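Long-range contacts in esterase (Thermotoga maritima, PDB 3DOH), which hydrolyses carboxylic esters as a thermostable esterase, joining an immunoglobulin-like domain to an alpha/beta-hydrolase domain: residues T279-F284 with E304-I309; N263-T268 with E286-A291; W312-E317 with Q369-W374. All blocks are in the same frame, centred on the assembly; numbering follows the deposited sequence.

Contact 1. Residues T279-F284 with E304-I309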
loop_
_atom_site.group_PDB
_atom_site.type_symbol
_atom_site.label_atom_id
_atom_site.label_comp_id
_atom_site.label_asym_id
_atom_site.label_seq_id
_atom_site.Cartn_x
_atom_site.Cartn_y
_atom_site.Cartn_z
ATOM N N THR A 279 -28.805 -41.385 -0.943
ATOM C CA THR A 279 -29.622 -42.385 -0.273
ATOM C C THR A 279 -31.026 -42.391 -0.865
ATOM O O THR A 279 -31.548 -43.446 -1.225
ATOM C CB THR A 279 -29.641 -42.174 1.277
ATOM O OG1 THR A 279 -28.312 -42.346 1.818
ATOM C CG2 THR A 279 -30.615 -43.158 1.978
ATOM N N ALA A 280 -31.620 -41.199 -0.967
ATOM C CA ALA A 280 -32.935 -40.996 -1.603
ATOM C C ALA A 280 -33.101 -41.634 -2.971
ATOM O O ALA A 280 -34.081 -42.323 -3.226
ATOM C CB ALA A 280 -33.249 -39.536 -1.702
ATOM N N ILE A 281 -32.169 -41.384 -3.873
ATOM C CA ILE A 281 -32.339 -41.897 -5.225
ATOM C C ILE A 281 -32.096 -43.393 -5.279
ATOM O O ILE A 281 -32.697 -44.079 -6.071
ATOM C CB ILE A 281 -31.451 -41.156 -6.273
ATOM C CG1 ILE A 281 -29.964 -41.239 -5.903
ATOM C CG2 ILE A 281 -31.961 -39.717 -6.512
ATOM C CD1 ILE A 281 -29.063 -40.831 -6.979
ATOM N N MET A 282 -31.216 -43.899 -4.441
ATOM C CA MET A 282 -30.896 -45.307 -4.429
ATOM C C MET A 282 -32.035 -46.109 -3.783
ATOM O O MET A 282 -32.338 -47.247 -4.193
ATOM C CB MET A 282 -29.589 -45.525 -3.672
ATOM C CG MET A 282 -28.338 -45.612 -4.534
ATOM S SD MET A 282 -26.905 -45.595 -3.463
ATOM C CE MET A 282 -25.576 -45.334 -4.629
ATOM N N GLU A 283 -32.676 -45.522 -2.775
ATOM C CA GLU A 283 -33.786 -46.206 -2.082
ATOM C C GLU A 283 -35.150 -45.969 -2.722
ATOM O O GLU A 283 -36.108 -46.650 -2.371
ATOM C CB GLU A 283 -33.838 -45.814 -0.609
ATOM C CG GLU A 283 -32.601 -46.191 0.200
ATOM C CD GLU A 283 -32.198 -47.654 0.061
ATOM O OE1 GLU A 283 -33.066 -48.555 0.033
ATOM O OE2 GLU A 283 -30.989 -47.922 -0.011
ATOM N N PHE A 284 -35.222 -45.013 -3.644
ATOM C CA PHE A 284 -36.470 -44.694 -4.330
ATOM C C PHE A 284 -36.212 -44.334 -5.791
ATOM O O PHE A 284 -36.575 -43.252 -6.248
ATOM C CB PHE A 284 -37.189 -43.543 -3.625
ATOM C CG PHE A 284 -37.609 -43.861 -2.218
ATOM C CD1 PHE A 284 -38.733 -44.632 -1.974
ATOM C CD2 PHE A 284 -36.880 -43.390 -1.140
ATOM C CE1 PHE A 284 -39.122 -44.927 -0.680
ATOM C CE2 PHE A 284 -37.263 -43.681 0.156
ATOM C CZ PHE A 284 -38.386 -44.450 0.385
ATOM N N GLU A 304 -26.589 -49.841 -9.192
ATOM C CA GLU A 304 -27.239 -50.506 -10.297
ATOM C C GLU A 304 -28.693 -50.043 -10.434
ATOM O O GLU A 304 -29.204 -49.944 -11.536
ATOM C CB GLU A 304 -27.129 -52.033 -10.112
ATOM C CG GLU A 304 -27.458 -52.845 -11.372
ATOM C CD GLU A 304 -26.407 -52.724 -12.485
ATOM O OE1 GLU A 304 -25.228 -53.018 -12.215
ATOM O OE2 GLU A 304 -26.766 -52.349 -13.625
ATOM N N ARG A 305 -29.348 -49.746 -9.317
ATOM C CA ARG A 305 -30.731 -49.267 -9.338
ATOM C C ARG A 305 -30.831 -47.867 -9.931
ATOM O O ARG A 305 -31.906 -47.462 -10.377
ATOM C CB ARG A 305 -31.281 -49.180 -7.925
ATOM C CG ARG A 305 -30.590 -50.076 -6.961
ATOM C CD ARG A 305 -31.146 -49.874 -5.598
ATOM N NE ARG A 305 -31.104 -51.110 -4.834
ATOM C CZ ARG A 305 -31.680 -51.266 -3.651
ATOM N NH1 ARG A 305 -32.335 -50.267 -3.080
ATOM N NH2 ARG A 305 -31.590 -52.426 -3.033
ATOM N N ILE A 306 -29.725 -47.122 -9.885
ATOM C CA ILE A 306 -29.728 -45.719 -10.300
ATOM C C ILE A 306 -29.072 -45.578 -11.667
ATOM O O ILE A 306 -28.912 -44.466 -12.183
ATOM C CB ILE A 306 -29.106 -44.728 -9.234
ATOM C CG1 ILE A 306 -27.718 -45.157 -8.795
ATOM C CG2 ILE A 306 -29.977 -44.605 -8.006
ATOM C CD1 ILE A 306 -26.858 -44.007 -8.269
ATOM N N LYS A 307 -28.731 -46.726 -12.255
ATOM C CA LYS A 307 -28.078 -46.770 -13.549
ATOM C C LYS A 307 -28.684 -45.759 -14.564
ATOM O O LYS A 307 -27.968 -45.152 -15.341
ATOM C CB LYS A 307 -28.085 -48.214 -14.087
ATOM C CG LYS A 307 -27.659 -48.356 -15.580
ATOM C CD LYS A 307 -27.105 -49.733 -15.942
ATOM C CE LYS A 307 -28.148 -50.858 -15.839
ATOM N NZ LYS A 307 -29.370 -50.699 -16.710
ATOM N N ASP A 308 -29.997 -45.563 -14.536
ATOM C CA ASP A 308 -30.673 -44.736 -15.538
ATOM C C ASP A 308 -31.011 -43.332 -15.104
ATOM O O ASP A 308 -31.539 -42.586 -15.922
ATOM C CB ASP A 308 -31.992 -45.366 -15.994
ATOM C CG ASP A 308 -31.799 -46.622 -16.795
ATOM O OD1 ASP A 308 -32.842 -47.272 -17.074
ATOM O OD2 ASP A 308 -30.632 -46.965 -17.142
ATOM N N ILE A 309 -30.733 -42.973 -13.853
ATOM C CA ILE A 309 -30.946 -41.604 -13.388
ATOM C C ILE A 309 -29.782 -40.661 -13.750
ATOM O O ILE A 309 -28.642 -40.902 -13.355
ATOM C CB ILE A 309 -31.225 -41.588 -11.883
ATOM C CG1 ILE A 309 -32.357 -42.576 -11.578
ATOM C CG2 ILE A 309 -31.587 -40.181 -11.415
ATOM C CD1 ILE A 309 -32.651 -42.761 -10.101
#

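Contact 2. Residues N263-T268 with E286-A291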
loop_
_atom_site.group_PDB
_atom_site.type_symbol
_atom_site.label_atom_id
_atom_site.label_comp_id
_atom_site.label_asym_id
_atom_site.label_seq_id
_atom_site.Cartn_x
_atom_site.Cartn_y
_atom_site.Cartn_z
ATOM N N ASN A 263 -42.822 -36.716 -13.593
ATOM C CA ASN A 263 -41.635 -37.033 -14.399
ATOM C C ASN A 263 -40.401 -36.137 -14.234
ATOM O O ASN A 263 -39.377 -36.388 -14.849
ATOM C CB ASN A 263 -42.008 -37.107 -15.873
ATOM C CG ASN A 263 -43.107 -38.130 -16.138
ATOM O OD1 ASN A 263 -43.972 -37.897 -16.973
ATOM N ND2 ASN A 263 -43.072 -39.274 -15.422
ATOM N N ARG A 264 -40.520 -35.103 -13.409
ATOM C CA ARG A 264 -39.435 -34.149 -13.218
ATOM C C ARG A 264 -39.341 -33.715 -11.761
ATOM O O ARG A 264 -39.365 -32.523 -11.457
ATOM C CB ARG A 264 -39.630 -32.929 -14.120
ATOM C CG ARG A 264 -39.893 -33.270 -15.578
ATOM C CD ARG A 264 -39.168 -32.311 -16.509
ATOM N NE ARG A 264 -40.056 -31.278 -17.030
ATOM C CZ ARG A 264 -39.686 -30.024 -17.269
ATOM N NH1 ARG A 264 -38.439 -29.643 -17.031
ATOM N NH2 ARG A 264 -40.563 -29.150 -17.744
ATOM N N ILE A 265 -39.235 -34.689 -10.863
ATOM C CA ILE A 265 -38.904 -34.404 -9.475
ATOM C C ILE A 265 -37.388 -34.589 -9.346
ATOM O O ILE A 265 -36.874 -35.719 -9.377
ATOM C CB ILE A 265 -39.700 -35.295 -8.458
ATOM C CG1 ILE A 265 -41.191 -34.973 -8.543
ATOM C CG2 ILE A 265 -39.230 -35.047 -7.006
ATOM C CD1 ILE A 265 -42.041 -36.068 -7.935
ATOM N N TYR A 266 -36.686 -33.475 -9.255
ATOM C CA TYR A 266 -35.247 -33.459 -9.201
ATOM C C TYR A 266 -34.872 -33.377 -7.745
ATOM O O TYR A 266 -35.686 -33.045 -6.897
ATOM C CB TYR A 266 -34.765 -32.237 -9.916
ATOM C CG TYR A 266 -35.276 -32.097 -11.357
ATOM C CD1 TYR A 266 -35.131 -33.129 -12.271
ATOM C CD2 TYR A 266 -35.840 -30.898 -11.825
ATOM C CE1 TYR A 266 -35.562 -32.997 -13.583
ATOM C CE2 TYR A 266 -36.266 -30.761 -13.148
ATOM C CZ TYR A 266 -36.124 -31.820 -14.013
ATOM O OH TYR A 266 -36.530 -31.736 -15.349
ATOM N N ILE A 267 -33.638 -33.701 -7.426
ATOM C CA ILE A 267 -33.211 -33.659 -6.032
ATOM C C ILE A 267 -31.719 -33.349 -5.883
ATOM O O ILE A 267 -30.897 -33.935 -6.584
ATOM C CB ILE A 267 -33.548 -34.980 -5.289
ATOM C CG1 ILE A 267 -33.197 -34.873 -3.799
ATOM C CG2 ILE A 267 -32.880 -36.183 -5.975
ATOM C CD1 ILE A 267 -34.016 -35.818 -2.934
ATOM N N THR A 268 -31.402 -32.438 -4.966
ATOM C CA THR A 268 -30.054 -32.041 -4.678
ATOM C C THR A 268 -29.936 -31.695 -3.194
ATOM O O THR A 268 -30.924 -31.319 -2.546
ATOM C CB THR A 268 -29.593 -30.819 -5.577
ATOM O OG1 THR A 268 -28.240 -30.429 -5.241
ATOM C CG2 THR A 268 -30.528 -29.629 -5.396
ATOM N N GLU A 286 -37.415 -44.903 -8.391
ATOM C CA GLU A 286 -38.535 -44.712 -9.260
ATOM C C GLU A 286 -38.990 -43.272 -9.186
ATOM O O GLU A 286 -39.677 -42.785 -10.090
ATOM C CB GLU A 286 -39.643 -45.688 -8.859
ATOM C CG GLU A 286 -39.152 -47.174 -8.826
ATOM C CD GLU A 286 -38.614 -47.667 -10.197
ATOM O OE1 GLU A 286 -39.446 -47.786 -11.142
ATOM O OE2 GLU A 286 -37.377 -47.945 -10.319
ATOM N N LEU A 287 -38.591 -42.578 -8.131
ATOM C CA LEU A 287 -39.190 -41.287 -7.866
ATOM C C LEU A 287 -38.541 -40.087 -8.624
ATOM O O LEU A 287 -39.234 -39.206 -9.131
ATOM C CB LEU A 287 -39.292 -41.052 -6.347
ATOM C CG LEU A 287 -40.341 -39.994 -5.993
ATOM C CD1 LEU A 287 -41.699 -40.541 -6.229
ATOM C CD2 LEU A 287 -40.217 -39.542 -4.581
ATOM N N PHE A 288 -37.216 -40.070 -8.729
ATOM C CA PHE A 288 -36.519 -38.861 -9.176
ATOM C C PHE A 288 -36.029 -38.899 -10.621
ATOM O O PHE A 288 -35.589 -39.925 -11.111
ATOM C CB PHE A 288 -35.377 -38.546 -8.217
ATOM C CG PHE A 288 -35.801 -38.477 -6.762
ATOM C CD1 PHE A 288 -36.419 -37.336 -6.256
ATOM C CD2 PHE A 288 -35.548 -39.538 -5.899
ATOM C CE1 PHE A 288 -36.791 -37.259 -4.920
ATOM C CE2 PHE A 288 -35.915 -39.480 -4.560
ATOM C CZ PHE A 288 -36.546 -38.345 -4.071
ATOM N N ALA A 289 -36.145 -37.763 -11.297
ATOM C CA ALA A 289 -35.711 -37.610 -12.695
ATOM C C ALA A 289 -34.171 -37.380 -12.844
ATOM O O ALA A 289 -33.567 -37.821 -13.829
ATOM C CB ALA A 289 -36.474 -36.472 -13.347
ATOM N N ALA A 290 -33.588 -36.696 -11.863
ATOM C CA ALA A 290 -32.168 -36.378 -11.868
ATOM C C ALA A 290 -31.742 -35.814 -10.514
ATOM O O ALA A 290 -32.542 -35.209 -9.801
ATOM C CB ALA A 290 -31.850 -35.390 -12.979
ATOM N N ALA A 291 -30.476 -36.019 -10.170
ATOM C CA ALA A 291 -29.965 -35.697 -8.857
ATOM C C ALA A 291 -28.678 -34.891 -8.992
ATOM O O ALA A 291 -27.897 -35.134 -9.916
ATOM C CB ALA A 291 -29.693 -36.970 -8.126
#

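Contact 3. Residues W312-E317 with Q369-W374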
loop_
_atom_site.group_PDB
_atom_site.type_symbol
_atom_site.label_atom_id
_atom_site.label_comp_id
_atom_site.label_asym_id
_atom_site.label_seq_id
_atom_site.Cartn_x
_atom_site.Cartn_y
_atom_site.Cartn_z
ATOM N N TRP A 312 -25.291 -35.519 -11.612
ATOM C CA TRP A 312 -24.084 -34.719 -11.767
ATOM C C TRP A 312 -23.538 -34.480 -10.365
ATOM O O TRP A 312 -24.101 -33.723 -9.574
ATOM C CB TRP A 312 -24.377 -33.430 -12.525
ATOM C CG TRP A 312 -23.173 -32.635 -12.882
ATOM C CD1 TRP A 312 -21.944 -32.716 -12.312
ATOM C CD2 TRP A 312 -23.089 -31.583 -13.859
ATOM N NE1 TRP A 312 -21.088 -31.802 -12.884
ATOM C CE2 TRP A 312 -21.767 -31.097 -13.839
ATOM C CE3 TRP A 312 -24.003 -31.013 -14.755
ATOM C CZ2 TRP A 312 -21.328 -30.067 -14.682
ATOM C CZ3 TRP A 312 -23.571 -29.980 -15.599
ATOM C CH2 TRP A 312 -22.250 -29.520 -15.551
ATOM N N VAL A 313 -22.456 -35.184 -10.060
ATOM C CA VAL A 313 -21.791 -35.122 -8.772
ATOM C C VAL A 313 -20.776 -33.951 -8.709
ATOM O O VAL A 313 -20.117 -33.626 -9.697
ATOM C CB VAL A 313 -21.051 -36.442 -8.551
ATOM C CG1 VAL A 313 -20.439 -36.524 -7.149
ATOM C CG2 VAL A 313 -21.981 -37.608 -8.783
ATOM N N PHE A 314 -20.661 -33.321 -7.546
ATOM C CA PHE A 314 -19.726 -32.225 -7.313
ATOM C C PHE A 314 -19.040 -32.509 -5.958
ATOM O O PHE A 314 -19.702 -33.003 -5.009
ATOM C CB PHE A 314 -20.465 -30.864 -7.253
ATOM C CG PHE A 314 -21.054 -30.407 -8.568
ATOM C CD1 PHE A 314 -22.287 -30.893 -9.014
ATOM C CD2 PHE A 314 -20.376 -29.487 -9.377
ATOM C CE1 PHE A 314 -22.832 -30.452 -10.263
ATOM C CE2 PHE A 314 -20.928 -29.050 -10.625
ATOM C CZ PHE A 314 -22.142 -29.530 -11.060
ATOM N N HIS A 315 -17.736 -32.205 -5.857
ATOM C CA HIS A 315 -16.959 -32.390 -4.630
ATOM C C HIS A 315 -15.664 -31.600 -4.833
ATOM O O HIS A 315 -15.245 -31.379 -5.959
ATOM C CB HIS A 315 -16.617 -33.874 -4.464
ATOM C CG HIS A 315 -16.536 -34.334 -3.040
ATOM N ND1 HIS A 315 -15.719 -33.736 -2.103
ATOM C CD2 HIS A 315 -17.136 -35.370 -2.409
ATOM C CE1 HIS A 315 -15.845 -34.365 -0.951
ATOM N NE2 HIS A 315 -16.685 -35.371 -1.117
ATOM N N ALA A 316 -15.012 -31.165 -3.766
ATOM C CA ALA A 316 -13.711 -30.523 -3.936
ATOM C C ALA A 316 -12.680 -31.512 -3.483
ATOM O O ALA A 316 -12.849 -32.159 -2.429
ATOM C CB ALA A 316 -13.607 -29.260 -3.131
ATOM N N GLU A 317 -11.604 -31.604 -4.277
ATOM C CA GLU A 317 -10.481 -32.511 -4.026
ATOM C C GLU A 317 -9.948 -32.474 -2.592
ATOM O O GLU A 317 -9.651 -33.519 -1.998
ATOM C CB GLU A 317 -9.356 -32.179 -4.980
ATOM C CG GLU A 317 -8.235 -33.196 -4.927
ATOM C CD GLU A 317 -7.242 -32.910 -3.814
ATOM O OE1 GLU A 317 -7.259 -31.798 -3.246
ATOM O OE2 GLU A 317 -6.451 -33.800 -3.488
ATOM N N GLN A 369 -24.505 -22.069 -14.101
ATOM C CA GLN A 369 -25.683 -21.976 -14.987
ATOM C C GLN A 369 -25.840 -23.258 -15.818
ATOM O O GLN A 369 -26.957 -23.665 -16.126
ATOM C CB GLN A 369 -25.689 -20.674 -15.862
ATOM C CG GLN A 369 -26.735 -20.717 -17.031
ATOM C CD GLN A 369 -27.064 -19.356 -17.716
ATOM O OE1 GLN A 369 -26.205 -18.477 -17.840
ATOM N NE2 GLN A 369 -28.322 -19.205 -18.188
ATOM N N GLU A 370 -24.727 -23.891 -16.160
ATOM C CA GLU A 370 -24.725 -25.119 -16.943
ATOM C C GLU A 370 -25.459 -26.227 -16.158
ATOM O O GLU A 370 -26.339 -26.919 -16.684
ATOM C CB GLU A 370 -23.262 -25.541 -17.249
ATOM C CG GLU A 370 -22.937 -25.844 -18.727
ATOM C CD GLU A 370 -22.097 -27.167 -18.982
ATOM O OE1 GLU A 370 -20.873 -27.261 -18.599
ATOM O OE2 GLU A 370 -22.684 -28.112 -19.602
ATOM N N ALA A 371 -25.094 -26.354 -14.885
ATOM C CA ALA A 371 -25.666 -27.342 -13.959
ATOM C C ALA A 371 -27.170 -27.177 -13.794
ATOM O O ALA A 371 -27.938 -28.149 -13.908
ATOM C CB ALA A 371 -24.982 -27.239 -12.611
ATOM N N ILE A 372 -27.583 -25.942 -13.526
ATOM C CA ILE A 372 -29.011 -25.586 -13.468
ATOM C C ILE A 372 -29.764 -25.955 -14.757
ATOM O O ILE A 372 -30.793 -26.656 -14.725
ATOM C CB ILE A 372 -29.155 -24.103 -13.124
ATOM C CG1 ILE A 372 -28.773 -23.903 -11.659
ATOM C CG2 ILE A 372 -30.543 -23.599 -13.451
ATOM C CD1 ILE A 372 -28.263 -22.540 -11.390
ATOM N N GLU A 373 -29.209 -25.536 -15.897
ATOM C CA GLU A 373 -29.853 -25.785 -17.183
ATOM C C GLU A 373 -29.964 -27.269 -17.411
ATOM O O GLU A 373 -31.041 -27.765 -17.819
ATOM C CB GLU A 373 -29.065 -25.139 -18.320
ATOM C CG GLU A 373 -29.417 -23.661 -18.556
ATOM C CD GLU A 373 -30.928 -23.442 -18.694
ATOM O OE1 GLU A 373 -31.510 -22.784 -17.795
ATOM O OE2 GLU A 373 -31.535 -23.955 -19.678
ATOM N N TRP A 374 -28.858 -27.982 -17.134
ATOM C CA TRP A 374 -28.805 -29.406 -17.324
ATOM C C TRP A 374 -29.885 -30.122 -16.511
ATOM O O TRP A 374 -30.490 -31.087 -16.974
ATOM C CB TRP A 374 -27.433 -29.914 -16.926
ATOM C CG TRP A 374 -27.355 -31.429 -16.867
ATOM C CD1 TRP A 374 -27.058 -32.277 -17.910
ATOM C CD2 TRP A 374 -27.580 -32.284 -15.710
ATOM N NE1 TRP A 374 -27.059 -33.582 -17.463
ATOM C CE2 TRP A 374 -27.373 -33.613 -16.127
ATOM C CE3 TRP A 374 -27.883 -32.047 -14.363
ATOM C CZ2 TRP A 374 -27.506 -34.708 -15.247
ATOM C CZ3 TRP A 374 -28.013 -33.149 -13.490
ATOM C CH2 TRP A 374 -27.832 -34.448 -13.941
#

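Contact 1. Residues T279-F284 with E304-I309
Arg305 reaches over the last turn of helix 272-283 and donates a hydrogen bond to the backbone carbonyl of Met282, NH1 to O at 3.2 Å. The bond is nearly straight, with 168° at the hydrogen. Met282 O lies at the edge of the guanidinium and close to its plane, whereas NH1 stands above the plane of the carbonyl. The same nitrogen also faces Glu283, whose OE1 is 3.6 Å from Arg305 NH1, a long salt bridge. Carboxylate and guanidinium planes are turned 63° apart, so the two groups do not meet as a flat, doubly bonded pair. The stronger partner of Glu283 is Lys302, whose NZ pairs with OE2. Although Glu283 leaves its backbone heading away from 304-309, the bend at chi2 (-52°) swings CD round and brings the carboxylate back.

Beneath these polar groups lies an apolar layer centred on Ile306. Its CG2 rests against Ile281 CG1 at 4.0 Å and, at 4.0 Å too, against Met282 CG. The Ile281 and Ile306 side chains cross at about a right angle, and Ile306 CD1 comes within 4.1 Å of Ile281 CD1. A type I turn, closed by Ile309 N bonding to Ile306 O at 2.9 Å, brings the next isoleucine round to the same helix, where Ile309 CD1 touches Ile281 CB at 4.3 Å. Ile311 on the following strand packs against both Ile281 and Ile306.

The loop leading into strand 311-316 is thus pressed against the C-terminal end of the helix. Phe284 is already out of helical conformation, and a guanidinium bonded to a carbonyl of the final turn would be expected to offset the partial negative charge gathered there, while buried isoleucines and methionine supply the apolar part of the contact.

Contact 2. Residues N263-T268 with E286-A291
Ile265 O is gripped from the neighbouring segment by Ala289 N at 2.9 Å and, more loosely, by Phe288 CA, a CA-H...O contact of 3.2 Å to that oxygen. The amide of Ala289 stands 39° out of the carbonyl plane, and the edge of the Phe288 ring faces the same oxygen. Two residues on, Ile267 N donates to Ala290 O at 3.0 Å, this time within the plane of the acceptor carbonyl.

Ile267 pairs with Ala291 as parallel strands. Strand 264-270, helix 272-283 and strand 290-294 form a beta-alpha-beta unit in the central sheet of the alpha/beta-hydrolase fold, with strand 174-180 bonded to the other edge of 264-270.

Phe288 packs on the side of the sheet that carries Ile267. Ile267 CG2 lies over one ring face, 4.0 Å from the Phe288 ring centroid and 24° off the normal, and Leu287 CB is above the opposite face. The first torsion of Ile267 sets CG1 anti to the backbone N (chi1 -175°), and an extended chi2 carries CD1 on to 3.7 Å from Phe288 CE1. Ile265 CG2 adds a touch on Phe288 CD1, also at 3.7 Å. Helix 242-257 covers this cluster through Ile251.

Tyr266 points to the other face of the sheet, where its CE1 is 3.6 Å from Ala289 CB and its CD1 meets Ala290 CB. Its hydroxyl is hydrogen-bonded to Gln378 O near the C-terminus, and Arg264 NH1 donates to Tyr266 OH at 3.3 Å, with the oxygen close to the guanidinium plane.

Contact 3. Residues W312-E317 with Q369-W374
Trp312 and Ala371 bring the two backbones nearest, 7.9 Å apart at their CA atoms, where strand 312-316 passes helix 369-374. The segment axes approach to 11.0 Å and run roughly antiparallel, with 151° between their directions. This is the layered packing of the alpha/beta-hydrolase fold: the C-terminal helix lies on the face of the central sheet that carries Trp312 and Phe314, while the intervening Val313 packs on helix 325-336.

Trp312 does most of the work. CG anti to the backbone N (chi1 -172°) starts the indole out toward the helix, where its edge meets the face of Trp374. The six-membered ring of Trp312 and the five-membered ring of Trp374 have centroids 5.5 Å apart and planes at 88°. Between the two ring systems the nearest atoms are Trp312 CE3 and Trp374 CD2, 3.9 Å apart. Over the same Trp374 face sits the methylene of Trp312, its CB 4.0 Å from the centroid of the six-membered ring, a CH-pi contact. CB thus stands over the six-membered ring, while CE3 sits toward the rim of the same face, beside CD2 and CG of Trp374.

Farther along the indole, Trp312 CZ3 presses on the helix backbone at Ala371 CA, 3.7 Å away. Trp312 NE1, pointing off this interface, is hydrogen-bonded to Thr344 OG1 on the neighbouring strand 341-346. Glu370 brings OE1 to the edge of the indole, 4.0 Å from Trp312 CH2, the two side chains crossing at about a right angle; OE2 has a long, weak ion pair with Arg342. At the helix start Gln369 makes a weak hydrogen bond to Tyr343 O of a second subunit.

Ala371 CB lies above the same face of the Trp312 indole as Phe314 CZ, and these two carbons touch at 4.0 Å.

Contacts 1 and 2, with centres about 10 Å apart, share one core: Ile281 CG2 packs 3.7 Å from Ile267 CG2 and 3.6 Å from Phe288 CD2, joining helix 272-283 to strand 264-270 and to the segment that leads into strand 290-294. Contact 3, its centre about 15 Å from that of contact 2, is tied to it through the sheet, where Trp312 N probably bonds to Ala291 O at 3.1 Å. Contacts 1 and 3 merely adjoin in sequence, their centres about 18 Å apart. Strand 264-270 and helix 272-283 flank Ser271 in a GxSxG pattern consistent with a nucleophile elbow, and Ser271, His359 and Asp319 probably form the catalytic triad; Ile267 lies near that elbow without touching it.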